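Predicted metal-dependent phosphohydrolase (Magnetospirillum magnetotacticum MS-1, PDB 3KH1) probably acts as a metal-dependent phosphohydrolase of the HD-domain superfamily, perhaps removing the phosphate from deoxynucleoside 5'-monophosphates. Local coordinates at residues E39-H44 with I77-A82; S45-T50 with R142-L147; R70-H75 with R135-L140; E98-A103 with A121-Y126. All coordinates share one frame; numbering follows the deposited sequence. Where two conformers were deposited one is given.

Contact 1 (E39-H44 with I77-A82); sequences ENDAEH and IVEIDA
The carboxylates of Asp41 and Glu79 are turned 42° against each other and meet by one oxygen each: Asp41 OD2 lies 2.5 Å from Glu79 OE1. The side chains cross at about a right angle, and OD2 also rests against Glu79 CB at 3.2 Å. Beyond CG, which lies beside the backbone N (chi1 -57°), the glutamate runs extended, and this carries OE1 across to the aspartate. The other flat groups that matter here belong to 39-44. At the edge of the His44 imidazole, Glu39 CD lies in the ring plane; His44 ND1 donates to Glu39 OE1 at 2.8 Å from above the carboxylate plane, a rather bent bond. His44 NE2 is hydrogen-bonded to Asp141 OD1, so both ring nitrogens are held and the imidazole's rotation is fixed. His44 and Asp141, with the adjacent His75 and Asp76, fit the signature of the HD fold, in which such residues usually gather round a metal. At the start of helix 41-54, Asn40 and Glu43 build a capping box: Asn40 N reaches Glu43 OE2 at 2.8 Å, and Glu43 N returns to Asn40 OD1 at 2.9 Å. Arg37 is a salt-bridge partner of Glu43, and Asn40 ND2 reaches Glu43 of the second subunit.

Contact 2 (S45-T50 with R142-L147); sequences SWHIAT and RLQPLL
Gln144 brings its amide obliquely to ND1 of the His47 imidazole, the two planes standing 88° apart. Gln144 NE2 donates to His47 ND1 at 3.2 Å along a nearly straight N-H line (171°). The acceptor lies in the plane of the amide, but the donor stands well out of the ring plane, so the geometry suits the amide better than the imidazole. Gln144 leaves helix 132-151 with CG anti to the backbone N (chi1 -177°) and then bends at the next bond, which turns the amide toward helix 41-54. Along the bend its CB and CG run across the end of Ile48; that residue was modelled in two conformers, so the close approach of its CD1 is doubtful. One residue on, Pro145 has no N-H to give and the helix is kinked there. The contact is buried between two helices of the mainly helical HD domain, and it also borders the dimer interface. His47 NE2 is bonded to Val17 O of the second subunit, and ND1 meets Lys24 NZ of that subunit as well. Since Gln144 NE2 is also bonded to Glu39 OE2, the amide is gripped twice and held against flipping, while His47, accepting at ND1, probably carries its proton on NE2.

Contact 3 (R70-H75 with R135-L140); sequences RMLLIH and RFADAL
Ala137 is the bump in this contact, and the hollow is the notch between Met71 and Leu72. The methyl Ala137 CB sits 3.7 Å from the selenium, SE, of Met71 (a selenomethionine) and 3.9 Å from Leu72 CD2. Met71 runs out with CG anti to the backbone N (chi1 178°) and stays extended at the next bond, which brings SE to one side of the notch. The small side chain lets the backbones approach, with Leu72 CA and Ala137 CA 6.4 Å apart and the two helical segments crossing at -51°. Leu72 forks over the second helix: CD2 rests on Ala137 O at 3.7 Å, while CD1 reaches on to Leu140 CD1 at 4.1 Å, the two leucines crossing at about a right angle. Cutting Leu72 back to an alanine would probably leave a gap beside Ala137 and take from Leu140 its apolar neighbour on this helix. Ile48 of helix 41-54 packs on both leucines, and Leu122 and Tyr126 cover Met71. At the end of the turn, His75 ND1 donates to Leu72 O at 2.7 Å, with the oxygen in the ring plane and the donor in the carbonyl plane, on a lone pair. That bond sets the rotation of the histidine that, with the next residue Asp76, makes up the His-Asp doublet naming HD domains.

Contact 4 (E98-A103 with A121-Y126); sequences ERERKA and ALWQEY
Van der Waals packing comes first: the six-membered half of the Trp123 indole pushes its outer rim against one turn of helix 96-108. Trp123 CZ2 lies 3.7 Å from Glu100 CB, and Trp123 CH2 comes equally close, 3.7 Å, to the backbone oxygen Glu100 O. Arg101 N is a little farther from the ring, 4.2 Å from Trp123 CH2 and obliquely placed. The indole gets there because its CG stands anti to the backbone N (chi1 166°), directing the ring across to the other helix. Helices 96-108 and 113-128 follow each other in the chain, so this ring pins together two successive helices of the mainly helical HD domain; Ala104 and Phe108 pack on it as well, and Val78 fills in beside both the indole and Glu100. With an alanine in place of Trp123, Glu100 CB and the backbone of that turn would probably be left without the indole rim, and a gap would open between the two helices. The polar part is electrostatic. Glu100 OE1 sits 3.7 Å from Trp123 CZ2, at the ring's edge and in its plane, with the carboxylate turned 67° from the indole; there it probably faces the slightly positive C-H rim, a mild attraction. At the five-membered end Trp123 NE1 makes a weak hydrogen bond to Glu127 OE2. The charged end of Arg101 leads away from the tryptophan.

Contacts 2 and 3 lie deepest, their centres 9 Å apart, and share helix 132-151; Ile48 of the one packs on Leu72 and Leu140 of the other. Contact 1 is joined to contact 2 along helix 41-54 and through Glu39 to Gln144. Contact 4 lies farthest out and includes an exposed arginine, yet it touches contact 3 where Tyr126 meets His75 and contact 1 where Ala82 packs on Glu100. The chemistry follows position: contact 3 is apolar between its helices, contacts 1 and 2 bury polar groups, with His44 of the HD signature in contact 1 and His75 in contact 3, and contact 4 sets a tryptophan rim against a glutamate and the helix backbone. Contacts 1 to 3 also touch the second subunit; contact 4 does not.

Contact 1 (E39-H44 with I77-A82)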
loop_
_atom_site.group_PDB
_atom_site.type_symbol
_atom_site.label_atom_id
_atom_site.label_comp_id
_atom_site.label_asym_id
_atom_site.label_seq_id
_atom_site.Cartn_x
_atom_site.Cartn_y
_atom_site.Cartn_z
ATOM N N GLU A 39 8.402 7.888 -7.842
ATOM C CA GLU A 39 7.448 7.120 -7.074
ATOM C C GLU A 39 6.011 7.431 -7.433
ATOM O O GLU A 39 5.692 8.605 -7.707
ATOM C CB GLU A 39 7.687 7.467 -5.572
ATOM C CG GLU A 39 7.064 6.574 -4.624
ATOM C CD GLU A 39 7.280 7.016 -3.186
ATOM O OE1 GLU A 39 7.107 8.219 -2.835
ATOM O OE2 GLU A 39 7.483 6.113 -2.409
ATOM N N ASN A 40 5.137 6.421 -7.468
ATOM C CA ASN A 40 3.732 6.651 -7.627
ATOM C C ASN A 40 2.995 6.712 -6.284
ATOM O O ASN A 40 3.506 6.295 -5.240
ATOM C CB ASN A 40 3.089 5.695 -8.660
ATOM C CG ASN A 40 2.858 4.301 -8.134
ATOM O OD1 ASN A 40 2.139 4.095 -7.126
ATOM N ND2 ASN A 40 3.387 3.295 -8.845
ATOM N N ASP A 41 1.765 7.230 -6.285
ATOM C CA ASP A 41 1.039 7.427 -5.045
ATOM C C ASP A 41 0.707 6.110 -4.350
ATOM O O ASP A 41 0.645 6.076 -3.125
ATOM C CB ASP A 41 -0.274 8.192 -5.277
ATOM C CG ASP A 41 -0.115 9.676 -5.290
ATOM O OD1 ASP A 41 1.005 10.206 -5.173
ATOM O OD2 ASP A 41 -1.192 10.321 -5.401
ATOM N N ALA A 42 0.381 5.061 -5.104
ATOM C CA ALA A 42 0.003 3.776 -4.479
ATOM C C ALA A 42 1.209 3.187 -3.771
ATOM O O ALA A 42 1.110 2.758 -2.624
ATOM C CB ALA A 42 -0.561 2.798 -5.530
ATOM N N GLU A 43 2.363 3.146 -4.433
ATOM C CA GLU A 43 3.541 2.542 -3.785
ATOM C C GLU A 43 4.047 3.440 -2.649
ATOM O O GLU A 43 4.546 2.926 -1.666
ATOM C CB GLU A 43 4.589 2.194 -4.751
ATOM C CG GLU A 43 5.162 3.325 -5.367
ATOM C CD GLU A 43 5.998 2.998 -6.719
ATOM O OE1 GLU A 43 6.124 1.856 -7.220
ATOM O OE2 GLU A 43 6.463 3.954 -7.233
ATOM N N HIS A 44 3.810 4.758 -2.721
ATOM C CA HIS A 44 4.121 5.669 -1.607
ATOM C C HIS A 44 3.271 5.327 -0.398
ATOM O O HIS A 44 3.817 5.197 0.713
ATOM C CB HIS A 44 3.894 7.131 -2.030
ATOM C CG HIS A 44 4.164 8.120 -0.946
ATOM N ND1 HIS A 44 5.450 8.514 -0.615
ATOM C CD2 HIS A 44 3.341 8.731 -0.054
ATOM C CE1 HIS A 44 5.383 9.393 0.374
ATOM N NE2 HIS A 44 4.131 9.500 0.764
ATOM N N ILE A 77 -6.093 8.934 -2.156
ATOM C CA ILE A 77 -7.109 8.548 -3.149
ATOM C C ILE A 77 -7.658 9.730 -3.929
ATOM O O ILE A 77 -7.881 9.617 -5.155
ATOM C CB ILE A 77 -8.189 7.659 -2.517
ATOM C CG1 ILE A 77 -7.586 6.231 -2.269
ATOM C CG2 ILE A 77 -9.478 7.648 -3.376
ATOM C CD1 ILE A 77 -8.466 5.316 -1.408
ATOM N N VAL A 78 -7.841 10.875 -3.256
ATOM C CA VAL A 78 -8.304 12.047 -3.992
ATOM C C VAL A 78 -7.418 12.457 -5.169
ATOM O O VAL A 78 -7.909 13.082 -6.143
ATOM C CB VAL A 78 -8.501 13.287 -3.076
ATOM C CG1 VAL A 78 -9.708 13.040 -2.120
ATOM C CG2 VAL A 78 -7.185 13.686 -2.339
ATOM N N GLU A 79 -6.131 12.108 -5.125
ATOM C CA GLU A 79 -5.217 12.458 -6.214
ATOM C C GLU A 79 -5.526 11.758 -7.542
ATOM O O GLU A 79 -5.035 12.180 -8.584
ATOM C CB GLU A 79 -3.741 12.288 -5.787
ATOM C CG GLU A 79 -3.403 13.143 -4.527
ATOM C CD GLU A 79 -1.938 13.448 -4.329
ATOM O OE1 GLU A 79 -1.084 12.809 -4.934
ATOM O OE2 GLU A 79 -1.671 14.405 -3.548
ATOM N N ILE A 80 -6.300 10.673 -7.524
ATOM C CA ILE A 80 -6.776 10.055 -8.768
ATOM C C ILE A 80 -7.353 11.105 -9.686
ATOM O O ILE A 80 -7.113 11.049 -10.892
ATOM C CB ILE A 80 -7.768 8.906 -8.503
ATOM C CG1 ILE A 80 -7.058 7.709 -7.879
ATOM C CG2 ILE A 80 -8.532 8.515 -9.764
ATOM C CD1 ILE A 80 -7.973 6.730 -7.223
ATOM N N ASP A 81 -8.179 12.004 -9.141
ATOM C CA ASP A 81 -8.769 13.074 -9.915
ATOM C C ASP A 81 -7.987 14.384 -9.785
ATOM O O ASP A 81 -7.938 15.178 -10.740
ATOM C CB ASP A 81 -10.225 13.349 -9.487
ATOM C CG ASP A 81 -11.213 12.233 -9.835
ATOM O OD1 ASP A 81 -10.843 11.220 -10.505
ATOM O OD2 ASP A 81 -12.417 12.471 -9.462
ATOM N N ALA A 82 -7.443 14.671 -8.598
ATOM C CA ALA A 82 -6.815 15.987 -8.357
ATOM C C ALA A 82 -5.352 16.070 -8.786
ATOM O O ALA A 82 -4.826 17.188 -8.899
ATOM C CB ALA A 82 -6.952 16.405 -6.899
#

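Contact 2 (S45-T50 with R142-L147)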
loop_
_atom_site.group_PDB
_atom_site.type_symbol
_atom_site.label_atom_id
_atom_site.label_comp_id
_atom_site.label_asym_id
_atom_site.label_seq_id
_atom_site.Cartn_x
_atom_site.Cartn_y
_atom_site.Cartn_z
ATOM N N SER A 45 1.955 5.155 -0.602
ATOM C CA SER A 45 1.069 4.828 0.502
ATOM C C SER A 45 1.431 3.433 1.067
ATOM O O SER A 45 1.359 3.249 2.290
ATOM C CB SER A 45 -0.391 4.922 0.091
ATOM O OG SER A 45 -0.779 6.291 0.026
ATOM N N TRP A 46 1.755 2.446 0.222
ATOM C CA TRP A 46 2.276 1.175 0.739
ATOM C C TRP A 46 3.423 1.429 1.708
ATOM O O TRP A 46 3.463 0.865 2.801
ATOM C CB TRP A 46 2.776 0.273 -0.422
ATOM C CG TRP A 46 3.588 -0.882 0.109
ATOM C CD1 TRP A 46 3.095 -2.001 0.656
ATOM C CD2 TRP A 46 5.007 -0.968 0.160
ATOM N NE1 TRP A 46 4.094 -2.791 1.096
ATOM C CE2 TRP A 46 5.298 -2.180 0.793
ATOM C CE3 TRP A 46 6.036 -0.143 -0.267
ATOM C CZ2 TRP A 46 6.593 -2.593 1.060
ATOM C CZ3 TRP A 46 7.353 -0.581 -0.047
ATOM C CH2 TRP A 46 7.614 -1.788 0.621
ATOM N N HIS A 47 4.370 2.229 1.294
ATOM C CA HIS A 47 5.585 2.401 2.048
ATOM C C HIS A 47 5.350 3.054 3.377
ATOM O O HIS A 47 5.825 2.581 4.412
ATOM C CB HIS A 47 6.556 3.233 1.213
ATOM C CG HIS A 47 8.007 3.030 1.537
ATOM N ND1 HIS A 47 8.993 3.666 0.823
ATOM C CD2 HIS A 47 8.637 2.293 2.485
ATOM C CE1 HIS A 47 10.174 3.289 1.294
ATOM N NE2 HIS A 47 9.997 2.444 2.288
ATOM N N ILE A 48 4.534 4.103 3.398
ATOM C CA ILE A 48 4.287 4.818 4.660
ATOM C C ILE A 48 3.411 4.001 5.598
ATOM O O ILE A 48 3.573 4.058 6.797
ATOM C CB ILE A 48 3.562 6.186 4.502
ATOM C CG1 ILE A 48 4.023 7.029 3.304
ATOM C CG2 ILE A 48 3.729 7.018 5.791
ATOM C CD1 ILE A 48 5.556 7.123 3.161
ATOM N N ALA A 49 2.420 3.285 5.055
ATOM C CA ALA A 49 1.613 2.416 5.927
ATOM C C ALA A 49 2.447 1.314 6.557
ATOM O O ALA A 49 2.255 0.990 7.733
ATOM C CB ALA A 49 0.418 1.821 5.146
ATOM N N THR A 50 3.396 0.761 5.811
ATOM C CA THR A 50 4.283 -0.229 6.376
ATOM C C THR A 50 5.169 0.407 7.474
ATOM O O THR A 50 5.360 -0.170 8.549
ATOM C CB THR A 50 5.150 -0.856 5.253
ATOM O OG1 THR A 50 4.289 -1.410 4.255
ATOM C CG2 THR A 50 6.054 -1.951 5.773
ATOM N N ARG A 142 5.838 12.749 5.945
ATOM C CA ARG A 142 6.832 13.790 5.724
ATOM C C ARG A 142 8.250 13.259 5.879
ATOM O O ARG A 142 9.206 13.784 5.289
ATOM C CB ARG A 142 6.601 14.940 6.704
ATOM C CG ARG A 142 5.320 15.721 6.450
ATOM C CD ARG A 142 5.534 16.898 5.585
ATOM N NE ARG A 142 6.212 16.686 4.308
ATOM C CZ ARG A 142 5.643 16.296 3.152
ATOM N NH1 ARG A 142 4.320 16.105 3.044
ATOM N NH2 ARG A 142 6.397 16.175 2.053
ATOM N N LEU A 143 8.438 12.203 6.680
ATOM C CA LEU A 143 9.784 11.626 6.870
ATOM C C LEU A 143 10.261 10.898 5.642
ATOM O O LEU A 143 11.432 10.981 5.252
ATOM C CB LEU A 143 9.710 10.650 8.028
ATOM C CG LEU A 143 10.976 9.848 8.359
ATOM C CD1 LEU A 143 12.177 10.768 8.687
ATOM C CD2 LEU A 143 10.747 8.861 9.518
ATOM N N GLN A 144 9.362 10.128 5.043
ATOM C CA GLN A 144 9.779 9.254 3.956
ATOM C C GLN A 144 10.470 9.971 2.771
ATOM O O GLN A 144 11.503 9.470 2.272
ATOM C CB GLN A 144 8.640 8.335 3.527
ATOM C CG GLN A 144 8.963 7.297 2.435
ATOM C CD GLN A 144 8.622 7.747 1.046
ATOM O OE1 GLN A 144 8.344 8.934 0.781
ATOM N NE2 GLN A 144 8.545 6.755 0.128
ATOM N N PRO A 145 9.962 11.125 2.318
ATOM C CA PRO A 145 10.649 11.789 1.218
ATOM C C PRO A 145 12.049 12.262 1.597
ATOM O O PRO A 145 12.907 12.394 0.729
ATOM C CB PRO A 145 9.726 12.944 0.816
ATOM C CG PRO A 145 8.461 12.592 1.424
ATOM C CD PRO A 145 8.633 11.710 2.568
ATOM N N LEU A 146 12.255 12.602 2.858
ATOM C CA LEU A 146 13.597 12.958 3.348
ATOM C C LEU A 146 14.554 11.786 3.228
ATOM O O LEU A 146 15.698 11.916 2.751
ATOM C CB LEU A 146 13.553 13.483 4.775
ATOM C CG LEU A 146 12.637 14.671 5.031
ATOM C CD1 LEU A 146 12.688 15.062 6.534
ATOM C CD2 LEU A 146 12.922 15.854 4.142
ATOM N N LEU A 147 14.065 10.615 3.633
ATOM C CA LEU A 147 14.829 9.381 3.451
ATOM C C LEU A 147 15.217 9.188 2.010
ATOM O O LEU A 147 16.376 8.849 1.695
ATOM C CB LEU A 147 14.037 8.172 3.948
ATOM C CG LEU A 147 13.624 8.112 5.431
ATOM C CD1 LEU A 147 12.804 6.859 5.727
ATOM C CD2 LEU A 147 14.798 8.133 6.348
#

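Contact 3 (R70-H75 with R135-L140)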
loop_
_atom_site.group_PDB
_atom_site.type_symbol
_atom_site.label_atom_id
_atom_site.label_comp_id
_atom_site.label_asym_id
_atom_site.label_seq_id
_atom_site.Cartn_x
_atom_site.Cartn_y
_atom_site.Cartn_z
ATOM N N ARG A 70 -4.706 2.564 8.025
ATOM C CA ARG A 70 -5.877 2.730 7.127
ATOM C C ARG A 70 -5.931 4.130 6.548
ATOM O O ARG A 70 -6.103 4.335 5.349
ATOM C CB ARG A 70 -7.168 2.409 7.883
ATOM C CG ARG A 70 -8.423 2.574 7.087
ATOM C CD ARG A 70 -9.647 2.116 7.765
ATOM N NE ARG A 70 -10.034 2.890 8.949
ATOM C CZ ARG A 70 -9.901 2.490 10.214
ATOM N NH1 ARG A 70 -9.127 1.468 10.526
ATOM N NH2 ARG A 70 -10.459 3.186 11.188
HETATM N N MSE A 71 -5.700 5.111 7.405
HETATM C CA MSE A 71 -5.693 6.499 7.000
HETATM C C MSE A 71 -4.625 6.753 5.928
HETATM O O MSE A 71 -4.877 7.397 4.912
HETATM C CB MSE A 71 -5.423 7.376 8.245
HETATM C CG MSE A 71 -5.342 8.863 7.987
HETATM SE SE MSE A 71 -4.825 9.835 9.600
HETATM C CE MSE A 71 -6.537 9.801 10.496
ATOM N N LEU A 72 -3.433 6.218 6.133
ATOM C CA LEU A 72 -2.382 6.364 5.141
ATOM C C LEU A 72 -2.721 5.645 3.845
ATOM O O LEU A 72 -2.399 6.136 2.757
ATOM C CB LEU A 72 -1.043 5.882 5.694
ATOM C CG LEU A 72 -0.429 6.822 6.758
ATOM C CD1 LEU A 72 0.721 6.094 7.471
ATOM C CD2 LEU A 72 0.010 8.090 6.113
ATOM N N LEU A 73 -3.305 4.474 3.920
ATOM C CA LEU A 73 -3.664 3.736 2.699
ATOM C C LEU A 73 -4.640 4.562 1.851
ATOM O O LEU A 73 -4.612 4.484 0.630
ATOM C CB LEU A 73 -4.268 2.397 3.002
ATOM C CG LEU A 73 -3.282 1.395 3.653
ATOM C CD1 LEU A 73 -4.048 0.153 4.129
ATOM C CD2 LEU A 73 -2.184 0.969 2.633
ATOM N N ILE A 74 -5.499 5.371 2.477
ATOM C CA ILE A 74 -6.516 6.099 1.703
ATOM C C ILE A 74 -6.195 7.576 1.480
ATOM O O ILE A 74 -6.935 8.259 0.769
ATOM C CB ILE A 74 -7.947 5.909 2.282
ATOM C CG1 ILE A 74 -8.124 6.466 3.693
ATOM C CG2 ILE A 74 -8.284 4.435 2.255
ATOM C CD1 ILE A 74 -8.369 7.990 3.785
ATOM N N HIS A 75 -5.130 8.101 2.103
ATOM C CA HIS A 75 -4.905 9.541 2.169
ATOM C C HIS A 75 -4.714 10.240 0.837
ATOM O O HIS A 75 -4.968 11.429 0.768
ATOM C CB HIS A 75 -3.728 9.914 3.134
ATOM C CG HIS A 75 -2.378 9.878 2.484
ATOM N ND1 HIS A 75 -1.686 8.700 2.212
ATOM C CD2 HIS A 75 -1.614 10.891 1.994
ATOM C CE1 HIS A 75 -0.547 9.003 1.591
ATOM N NE2 HIS A 75 -0.471 10.329 1.472
ATOM N N ARG A 135 -1.493 13.262 13.270
ATOM C CA ARG A 135 -0.161 13.770 13.466
ATOM C C ARG A 135 0.900 12.698 13.232
ATOM O O ARG A 135 1.939 12.967 12.619
ATOM C CB ARG A 135 0.052 14.415 14.838
ATOM C CG ARG A 135 -0.613 15.778 14.951
ATOM C CD ARG A 135 -0.328 16.468 16.261
ATOM N NE ARG A 135 -1.348 16.128 17.211
ATOM C CZ ARG A 135 -1.223 15.297 18.234
ATOM N NH1 ARG A 135 -0.086 14.621 18.468
ATOM N NH2 ARG A 135 -2.282 15.115 19.022
ATOM N N PHE A 136 0.641 11.476 13.689
ATOM C CA PHE A 136 1.619 10.404 13.471
ATOM C C PHE A 136 1.644 10.023 11.982
ATOM O O PHE A 136 2.689 9.876 11.404
ATOM C CB PHE A 136 1.341 9.216 14.383
ATOM C CG PHE A 136 2.450 8.220 14.400
ATOM C CD1 PHE A 136 3.703 8.553 14.897
ATOM C CD2 PHE A 136 2.247 6.917 13.921
ATOM C CE1 PHE A 136 4.708 7.631 14.871
ATOM C CE2 PHE A 136 3.283 5.971 13.914
ATOM C CZ PHE A 136 4.484 6.335 14.397
ATOM N N ALA A 137 0.460 9.931 11.365
ATOM C CA ALA A 137 0.376 9.665 9.923
ATOM C C ALA A 137 1.148 10.713 9.117
ATOM O O ALA A 137 1.961 10.387 8.230
ATOM C CB ALA A 137 -1.098 9.664 9.486
ATOM N N ASP A 138 0.919 11.989 9.425
ATOM C CA ASP A 138 1.555 13.075 8.698
ATOM C C ASP A 138 3.081 13.069 8.916
ATOM O O ASP A 138 3.851 13.316 7.986
ATOM C CB ASP A 138 0.973 14.422 9.134
ATOM C CG ASP A 138 1.443 15.577 8.270
ATOM O OD1 ASP A 138 1.113 15.586 7.061
ATOM O OD2 ASP A 138 2.097 16.493 8.830
ATOM N N ALA A 139 3.518 12.756 10.136
ATOM C CA ALA A 139 4.955 12.707 10.424
ATOM C C ALA A 139 5.642 11.640 9.571
ATOM O O ALA A 139 6.716 11.879 9.001
ATOM C CB ALA A 139 5.116 12.421 11.920
ATOM N N LEU A 140 5.009 10.483 9.431
ATOM C CA LEU A 140 5.593 9.417 8.644
ATOM C C LEU A 140 5.632 9.785 7.187
ATOM O O LEU A 140 6.602 9.554 6.456
ATOM C CB LEU A 140 4.813 8.142 8.802
ATOM C CG LEU A 140 4.805 7.560 10.196
ATOM C CD1 LEU A 140 3.703 6.493 10.302
ATOM C CD2 LEU A 140 6.170 6.977 10.507
#

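Contact 4 (E98-A103 with A121-Y126)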
loop_
_atom_site.group_PDB
_atom_site.type_symbol
_atom_site.label_atom_id
_atom_site.label_comp_id
_atom_site.label_asym_id
_atom_site.label_seq_id
_atom_site.Cartn_x
_atom_site.Cartn_y
_atom_site.Cartn_z
ATOM N N GLU A 98 -10.200 22.799 -3.861
ATOM C CA GLU A 98 -11.432 22.525 -4.632
ATOM C C GLU A 98 -11.342 21.224 -5.437
ATOM O O GLU A 98 -12.317 20.474 -5.476
ATOM C CB GLU A 98 -11.866 23.679 -5.568
ATOM C CG GLU A 98 -13.157 23.398 -6.362
ATOM N N ARG A 99 -10.195 20.988 -6.083
ATOM C CA ARG A 99 -9.929 19.761 -6.844
ATOM C C ARG A 99 -10.130 18.546 -5.959
ATOM O O ARG A 99 -10.776 17.573 -6.326
ATOM C CB ARG A 99 -8.473 19.737 -7.334
ATOM C CG ARG A 99 -8.175 20.578 -8.552
ATOM C CD ARG A 99 -6.862 20.150 -9.171
ATOM N NE ARG A 99 -5.756 20.996 -8.743
ATOM C CZ ARG A 99 -4.757 20.618 -7.959
ATOM N NH1 ARG A 99 -4.688 19.365 -7.501
ATOM N NH2 ARG A 99 -3.802 21.496 -7.648
ATOM N N GLU A 100 -9.527 18.615 -4.777
ATOM C CA GLU A 100 -9.537 17.482 -3.832
ATOM C C GLU A 100 -10.933 17.284 -3.226
ATOM O O GLU A 100 -11.404 16.171 -3.104
ATOM C CB GLU A 100 -8.417 17.616 -2.768
ATOM C CG GLU A 100 -7.021 17.453 -3.390
ATOM C CD GLU A 100 -5.880 17.382 -2.423
ATOM O OE1 GLU A 100 -6.059 17.606 -1.216
ATOM O OE2 GLU A 100 -4.746 17.104 -2.902
ATOM N N ARG A 101 -11.627 18.368 -2.898
ATOM C CA ARG A 101 -13.001 18.266 -2.380
ATOM C C ARG A 101 -13.915 17.563 -3.389
ATOM O O ARG A 101 -14.630 16.623 -3.015
ATOM C CB ARG A 101 -13.539 19.667 -2.003
ATOM C CG ARG A 101 -15.041 19.757 -1.607
ATOM C CD ARG A 101 -15.438 21.192 -1.165
ATOM N NE ARG A 101 -15.432 22.124 -2.306
ATOM C CZ ARG A 101 -14.588 23.156 -2.489
ATOM N NH1 ARG A 101 -13.639 23.482 -1.593
ATOM N NH2 ARG A 101 -14.698 23.887 -3.591
ATOM N N LYS A 102 -13.858 17.982 -4.656
ATOM C CA LYS A 102 -14.610 17.327 -5.721
ATOM C C LYS A 102 -14.188 15.875 -5.960
ATOM O O LYS A 102 -15.029 15.004 -6.156
ATOM C CB LYS A 102 -14.498 18.089 -7.050
ATOM N N ALA A 103 -12.884 15.611 -5.892
ATOM C CA ALA A 103 -12.394 14.245 -6.045
ATOM C C ALA A 103 -12.977 13.349 -4.939
ATOM O O ALA A 103 -13.426 12.217 -5.196
ATOM C CB ALA A 103 -10.872 14.249 -5.987
ATOM N N ALA A 121 -14.214 11.382 5.821
ATOM C CA ALA A 121 -13.870 12.005 7.099
ATOM C C ALA A 121 -12.442 11.662 7.482
ATOM O O ALA A 121 -11.717 12.476 8.036
ATOM C CB ALA A 121 -14.867 11.631 8.230
ATOM N N LEU A 122 -12.066 10.424 7.201
ATOM C CA LEU A 122 -10.734 9.989 7.581
ATOM C C LEU A 122 -9.670 10.748 6.781
ATOM O O LEU A 122 -8.609 11.125 7.321
ATOM C CB LEU A 122 -10.585 8.460 7.365
ATOM C CG LEU A 122 -9.393 7.738 7.988
ATOM C CD1 LEU A 122 -9.498 7.802 9.567
ATOM C CD2 LEU A 122 -9.266 6.295 7.498
ATOM N N TRP A 123 -9.922 10.942 5.493
ATOM C CA TRP A 123 -9.063 11.736 4.661
ATOM C C TRP A 123 -9.008 13.194 5.161
ATOM O O TRP A 123 -7.925 13.764 5.293
ATOM C CB TRP A 123 -9.554 11.708 3.192
ATOM C CG TRP A 123 -8.904 12.771 2.359
ATOM C CD1 TRP A 123 -7.569 12.936 2.124
ATOM C CD2 TRP A 123 -9.554 13.890 1.786
ATOM N NE1 TRP A 123 -7.367 14.080 1.403
ATOM C CE2 TRP A 123 -8.563 14.692 1.182
ATOM C CE3 TRP A 123 -10.883 14.285 1.702
ATOM C CZ2 TRP A 123 -8.852 15.861 0.501
ATOM C CZ3 TRP A 123 -11.177 15.438 1.012
ATOM C CH2 TRP A 123 -10.171 16.206 0.423
ATOM N N GLN A 124 -10.166 13.756 5.510
ATOM C CA GLN A 124 -10.235 15.123 6.030
ATOM C C GLN A 124 -9.414 15.252 7.335
ATOM O O GLN A 124 -8.730 16.239 7.578
ATOM C CB GLN A 124 -11.720 15.514 6.234
ATOM C CG GLN A 124 -12.510 15.704 4.893
ATOM C CD GLN A 124 -14.029 15.575 5.019
ATOM O OE1 GLN A 124 -14.609 15.929 6.024
ATOM N NE2 GLN A 124 -14.668 15.060 3.977
ATOM N N GLU A 125 -9.486 14.215 8.174
ATOM C CA GLU A 125 -8.772 14.172 9.422
ATOM C C GLU A 125 -7.252 14.173 9.190
ATOM O O GLU A 125 -6.503 14.934 9.826
ATOM C CB GLU A 125 -9.216 12.944 10.212
ATOM C CG GLU A 125 -8.528 12.802 11.517
ATOM C CD GLU A 125 -8.984 11.598 12.319
ATOM O OE1 GLU A 125 -10.016 11.001 11.986
ATOM O OE2 GLU A 125 -8.254 11.204 13.252
ATOM N N TYR A 126 -6.833 13.362 8.228
ATOM C CA TYR A 126 -5.433 13.335 7.811
ATOM C C TYR A 126 -4.977 14.736 7.378
ATOM O O TYR A 126 -3.925 15.227 7.815
ATOM C CB TYR A 126 -5.231 12.358 6.652
ATOM C CG TYR A 126 -3.860 12.446 6.090
ATOM C CD1 TYR A 126 -2.809 11.805 6.735
ATOM C CD2 TYR A 126 -3.591 13.144 4.924
ATOM C CE1 TYR A 126 -1.534 11.880 6.281
ATOM C CE2 TYR A 126 -2.246 13.202 4.456
ATOM C CZ TYR A 126 -1.237 12.560 5.149
ATOM O OH TYR A 126 0.055 12.644 4.647
#